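Local coordinates for protein nucleoporin nup120 (Schizosaccharomyces pombe, PDB 4GQ2) that serves as a structural component of the nuclear pore complex, whose nucleoporins can also act as docking partners for transiently associated nuclear transport factors, at residues A[567-570]-A[571-575]; A[231-234]-A[235-239]. All coordinates share one frame; numbering follows the deposited sequence.

Contact 1 (A[567-570]-A[571-575]); sequences DDPS and LIEGY
Asp568 and Leu571 meet where the loop runs into a helix: Leu571 CD2 rests against both carboxylate oxygens in a van der Waals contact, 3.4 Å from Asp568 OD2, the side chains crossing obliquely. Asp568 holds CG between its backbone N and carbonyl carbon (chi1 67°), a turn that brings the carboxylate round to that methyl. Asp568 O receives a weak hydrogen bond from Ile572 N at 3.4 Å, nearly straight at the hydrogen (171°), and also touches Leu571 CB. An alanine here would remove the carboxylate and would probably leave Leu571 CD2 with one contact fewer and a hydrogen bond to OD1 without its acceptor. Ser570 is the N-cap; Ser570 O accepts a hydrogen bond from Gly574 N at 2.8 Å, in the first helical turn. Its hydroxyl makes no capping bond and is hydrogen-bonded instead to Asp649, a role that suits a small polar side chain. Pro569 CB packs on Glu573 CG, at 3.9 Å, and on its carboxylate, whose pKa acidic Asp649 and Glu644 nearby would probably raise. The joint thus starts helix 571-585 after helix 557-561, against which Ile572 and Tyr575 pack, while helix 646-658, which carries Asp649, lies beside the serine.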
loop_
_atom_site.group_PDB
_atom_site.type_symbol
_atom_site.label_atom_id
_atom_site.label_comp_id
_atom_site.label_asym_id
_atom_site.label_seq_id
_atom_site.Cartn_x
_atom_site.Cartn_y
_atom_site.Cartn_z
ATOM N N ASP A 567 39.633 -4.891 -16.938
ATOM C CA ASP A 567 39.340 -4.272 -18.230
ATOM C C ASP A 567 39.026 -5.379 -19.236
ATOM O O ASP A 567 39.873 -5.740 -20.060
ATOM C CB ASP A 567 40.549 -3.450 -18.697
ATOM C CG ASP A 567 40.168 -2.296 -19.613
ATOM O OD1 ASP A 567 39.130 -2.376 -20.307
ATOM O OD2 ASP A 567 40.924 -1.302 -19.639
ATOM N N ASP A 568 37.808 -5.919 -19.160
ATOM C CA ASP A 568 37.445 -7.119 -19.921
ATOM C C ASP A 568 35.939 -7.317 -20.128
ATOM O O ASP A 568 35.131 -6.841 -19.332
ATOM C CB ASP A 568 38.016 -8.369 -19.223
ATOM C CG ASP A 568 37.371 -8.640 -17.861
ATOM O OD1 ASP A 568 37.179 -7.685 -17.077
ATOM O OD2 ASP A 568 37.062 -9.814 -17.573
ATOM N N PRO A 569 35.561 -8.014 -21.217
ATOM C CA PRO A 569 34.279 -8.718 -21.236
ATOM C C PRO A 569 34.412 -9.959 -20.334
ATOM O O PRO A 569 35.534 -10.416 -20.111
ATOM C CB PRO A 569 34.119 -9.117 -22.708
ATOM C CG PRO A 569 35.503 -9.132 -23.264
ATOM C CD PRO A 569 36.244 -8.059 -22.524
ATOM N N SER A 570 33.320 -10.521 -19.811
ATOM C CA SER A 570 31.939 -10.176 -20.139
ATOM C C SER A 570 31.360 -9.043 -19.293
ATOM O O SER A 570 30.161 -8.748 -19.380
ATOM C CB SER A 570 31.070 -11.419 -19.958
ATOM O OG SER A 570 31.527 -12.490 -20.767
ATOM N N LEU A 571 32.208 -8.418 -18.479
ATOM C CA LEU A 571 31.778 -7.362 -17.566
ATOM C C LEU A 571 31.154 -6.199 -18.331
ATOM O O LEU A 571 29.995 -5.846 -18.090
ATOM C CB LEU A 571 32.946 -6.881 -16.689
ATOM C CG LEU A 571 33.479 -7.734 -15.521
ATOM C CD1 LEU A 571 32.411 -7.990 -14.461
ATOM C CD2 LEU A 571 34.114 -9.044 -15.981
ATOM N N ILE A 572 31.921 -5.635 -19.266
ATOM C CA ILE A 572 31.470 -4.529 -20.118
ATOM C C ILE A 572 30.283 -4.955 -20.986
ATOM O O ILE A 572 29.272 -4.252 -21.060
ATOM C CB ILE A 572 32.623 -3.983 -21.002
ATOM C CG1 ILE A 572 33.717 -3.346 -20.130
ATOM C CG2 ILE A 572 32.104 -2.981 -22.031
ATOM C CD1 ILE A 572 35.043 -3.123 -20.833
ATOM N N GLU A 573 30.403 -6.118 -21.619
ATOM C CA GLU A 573 29.374 -6.610 -22.527
ATOM C C GLU A 573 28.029 -6.851 -21.848
ATOM O O GLU A 573 26.983 -6.612 -22.448
ATOM C CB GLU A 573 29.844 -7.872 -23.238
ATOM C CG GLU A 573 30.885 -7.601 -24.307
ATOM C CD GLU A 573 31.118 -8.787 -25.221
ATOM O OE1 GLU A 573 30.315 -9.749 -25.195
ATOM O OE2 GLU A 573 32.111 -8.744 -25.974
ATOM N N GLY A 574 28.069 -7.327 -20.603
ATOM C CA GLY A 574 26.865 -7.507 -19.793
ATOM C C GLY A 574 26.158 -6.187 -19.551
ATOM O O GLY A 574 24.933 -6.086 -19.703
ATOM N N TYR A 575 26.937 -5.174 -19.179
ATOM C CA TYR A 575 26.433 -3.813 -19.013
ATOM C C TYR A 575 25.724 -3.330 -20.274
ATOM O O TYR A 575 24.614 -2.791 -20.204
ATOM C CB TYR A 575 27.582 -2.866 -18.669
ATOM C CG TYR A 575 27.961 -2.835 -17.207
ATOM C CD1 TYR A 575 27.759 -3.943 -16.385
ATOM C CD2 TYR A 575 28.546 -1.701 -16.649
ATOM C CE1 TYR A 575 28.116 -3.917 -15.049
ATOM C CE2 TYR A 575 28.904 -1.665 -15.311
ATOM C CZ TYR A 575 28.685 -2.774 -14.516
ATOM O OH TYR A 575 29.038 -2.740 -13.188
#

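Contact 2 (A[231-234]-A[235-239]); sequences DYRS and PNTII
Thr237 folds back on Ser234: its backbone N gives Ser234 O a hydrogen bond of 3.0 Å, which closes a type I beta turn from Ser234 to Thr237. The donor stands above the carbonyl plane, 56° out of it. The threonine side chain stays close to the same carbonyl. Thr237 CB lies 3.2 Å from Ser234 O; from there Thr237 OG1, anti to its own carbonyl carbon and beside the backbone N (chi1 -49°), is placed next to Ser234 O at 2.4 Å, too short to be taken at face value, so a bond there is doubtful in its detail. The other branch, Thr237 CG2, lies 3.4 Å from Arg233 NH2, obliquely to the guanidinium group, the two side chains crossing at about a right angle. Threonine is consistent with this corner: the hydroxyl faces the Ser234 carbonyl, and the methyl packs on the arginine. Arg233 has its main polar partner elsewhere: NE is hydrogen-bonded to Phe189 O, and the charged group also makes a cation-pi contact with the Phe189 ring. On the turn itself, Ser234 OG donates to Asn236 OD1 at 2.6 Å, again from above the carbonyl plane. Proline fits the second position of a type I turn, where its ring fixes phi (-64° in Pro235) and no N-H is needed. The arrangement is consistent with a loop connecting two blades, the strand before it (204-210) and the one after (238-244) lying in different four-stranded sheets of the beta-propeller domain.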
loop_
_atom_site.group_PDB
_atom_site.type_symbol
_atom_site.label_atom_id
_atom_site.label_comp_id
_atom_site.label_asym_id
_atom_site.label_seq_id
_atom_site.Cartn_x
_atom_site.Cartn_y
_atom_site.Cartn_z
ATOM N N ASP A 231 21.878 48.388 20.162
ATOM C CA ASP A 231 21.963 47.130 19.431
ATOM C C ASP A 231 23.391 46.974 18.901
ATOM O O ASP A 231 23.780 47.628 17.926
ATOM C CB ASP A 231 20.952 47.118 18.280
ATOM C CG ASP A 231 21.263 46.057 17.239
ATOM O OD1 ASP A 231 21.134 44.854 17.550
ATOM O OD2 ASP A 231 21.641 46.434 16.108
ATOM N N TYR A 232 24.166 46.108 19.553
ATOM C CA TYR A 232 25.602 46.006 19.298
ATOM C C TYR A 232 26.209 44.733 19.895
ATOM O O TYR A 232 25.826 44.309 20.986
ATOM C CB TYR A 232 26.319 47.249 19.850
ATOM C CG TYR A 232 27.814 47.103 19.929
ATOM C CD1 TYR A 232 28.598 47.174 18.776
ATOM C CD2 TYR A 232 28.446 46.873 21.150
ATOM C CE1 TYR A 232 29.973 47.025 18.836
ATOM C CE2 TYR A 232 29.822 46.720 21.223
ATOM C CZ TYR A 232 30.577 46.799 20.063
ATOM O OH TYR A 232 31.938 46.652 20.122
ATOM N N ARG A 233 27.184 44.152 19.192
ATOM C CA ARG A 233 27.749 42.853 19.577
ATOM C C ARG A 233 29.237 42.916 19.923
ATOM O O ARG A 233 30.048 43.391 19.126
ATOM C CB ARG A 233 27.523 41.827 18.464
ATOM C CG ARG A 233 26.139 41.868 17.837
ATOM C CD ARG A 233 25.907 40.652 16.967
ATOM N NE ARG A 233 25.842 39.430 17.768
ATOM C CZ ARG A 233 25.782 38.204 17.261
ATOM N NH1 ARG A 233 25.782 38.026 15.946
ATOM N NH2 ARG A 233 25.724 37.155 18.071
ATOM N N SER A 234 29.588 42.421 21.109
ATOM C CA SER A 234 30.976 42.444 21.583
ATOM C C SER A 234 31.830 41.348 20.927
ATOM O O SER A 234 31.300 40.322 20.505
ATOM C CB SER A 234 31.026 42.349 23.112
ATOM O OG SER A 234 30.744 41.040 23.573
ATOM N N PRO A 235 33.156 41.564 20.823
ATOM C CA PRO A 235 33.989 40.572 20.132
ATOM C C PRO A 235 34.040 39.202 20.816
ATOM O O PRO A 235 34.338 38.202 20.159
ATOM C CB PRO A 235 35.375 41.226 20.116
ATOM C CG PRO A 235 35.100 42.686 20.228
ATOM C CD PRO A 235 33.929 42.773 21.164
ATOM N N ASN A 236 33.740 39.152 22.112
ATOM C CA ASN A 236 33.717 37.880 22.834
ATOM C C ASN A 236 32.371 37.123 22.756
ATOM O O ASN A 236 32.242 36.023 23.314
ATOM C CB ASN A 236 34.193 38.060 24.287
ATOM C CG ASN A 236 33.277 38.956 25.103
ATOM O OD1 ASN A 236 32.922 40.060 24.680
ATOM N ND2 ASN A 236 32.897 38.487 26.287
ATOM N N THR A 237 31.390 37.712 22.059
ATOM C CA THR A 237 30.092 37.074 21.815
ATOM C C THR A 237 30.274 35.662 21.258
ATOM O O THR A 237 30.984 35.461 20.268
ATOM C CB THR A 237 29.241 37.876 20.808
ATOM O OG1 THR A 237 29.205 39.254 21.188
ATOM C CG2 THR A 237 27.812 37.333 20.750
ATOM N N ILE A 238 29.637 34.688 21.904
ATOM C CA ILE A 238 29.737 33.294 21.483
ATOM C C ILE A 238 28.905 33.091 20.221
ATOM O O ILE A 238 27.712 33.410 20.194
ATOM C CB ILE A 238 29.279 32.315 22.593
ATOM C CG1 ILE A 238 29.935 32.651 23.946
ATOM C CG2 ILE A 238 29.531 30.863 22.185
ATOM C CD1 ILE A 238 31.433 32.429 24.012
ATOM N N ILE A 239 29.547 32.585 19.174
ATOM C CA ILE A 239 28.856 32.304 17.914
ATOM C C ILE A 239 28.727 30.803 17.647
ATOM O O ILE A 239 28.095 30.396 16.676
ATOM C CB ILE A 239 29.514 33.017 16.712
ATOM C CG1 ILE A 239 30.968 32.568 16.542
ATOM C CG2 ILE A 239 29.404 34.529 16.875
ATOM C CD1 ILE A 239 31.505 32.747 15.136
#

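Overall arrangement
Contact 1 and contact 2 belong to different parts of the chain: their centres are 62 Å apart and their nearest atoms about 45 Å, so they do not touch. In sequence they are in series, with 231-239 coming first, within the beta-propeller domain, and 567-575 later, among helices. Each is a place where a loop passes into regular structure, but by different means: in contact 2 a turn enters a strand, in contact 1 an N-cap enters a helix. Measured between centres, contact 1 lies about 34 Å and contact 2 about 42 Å from the middle of the chain, which makes contact 2 the more peripheral.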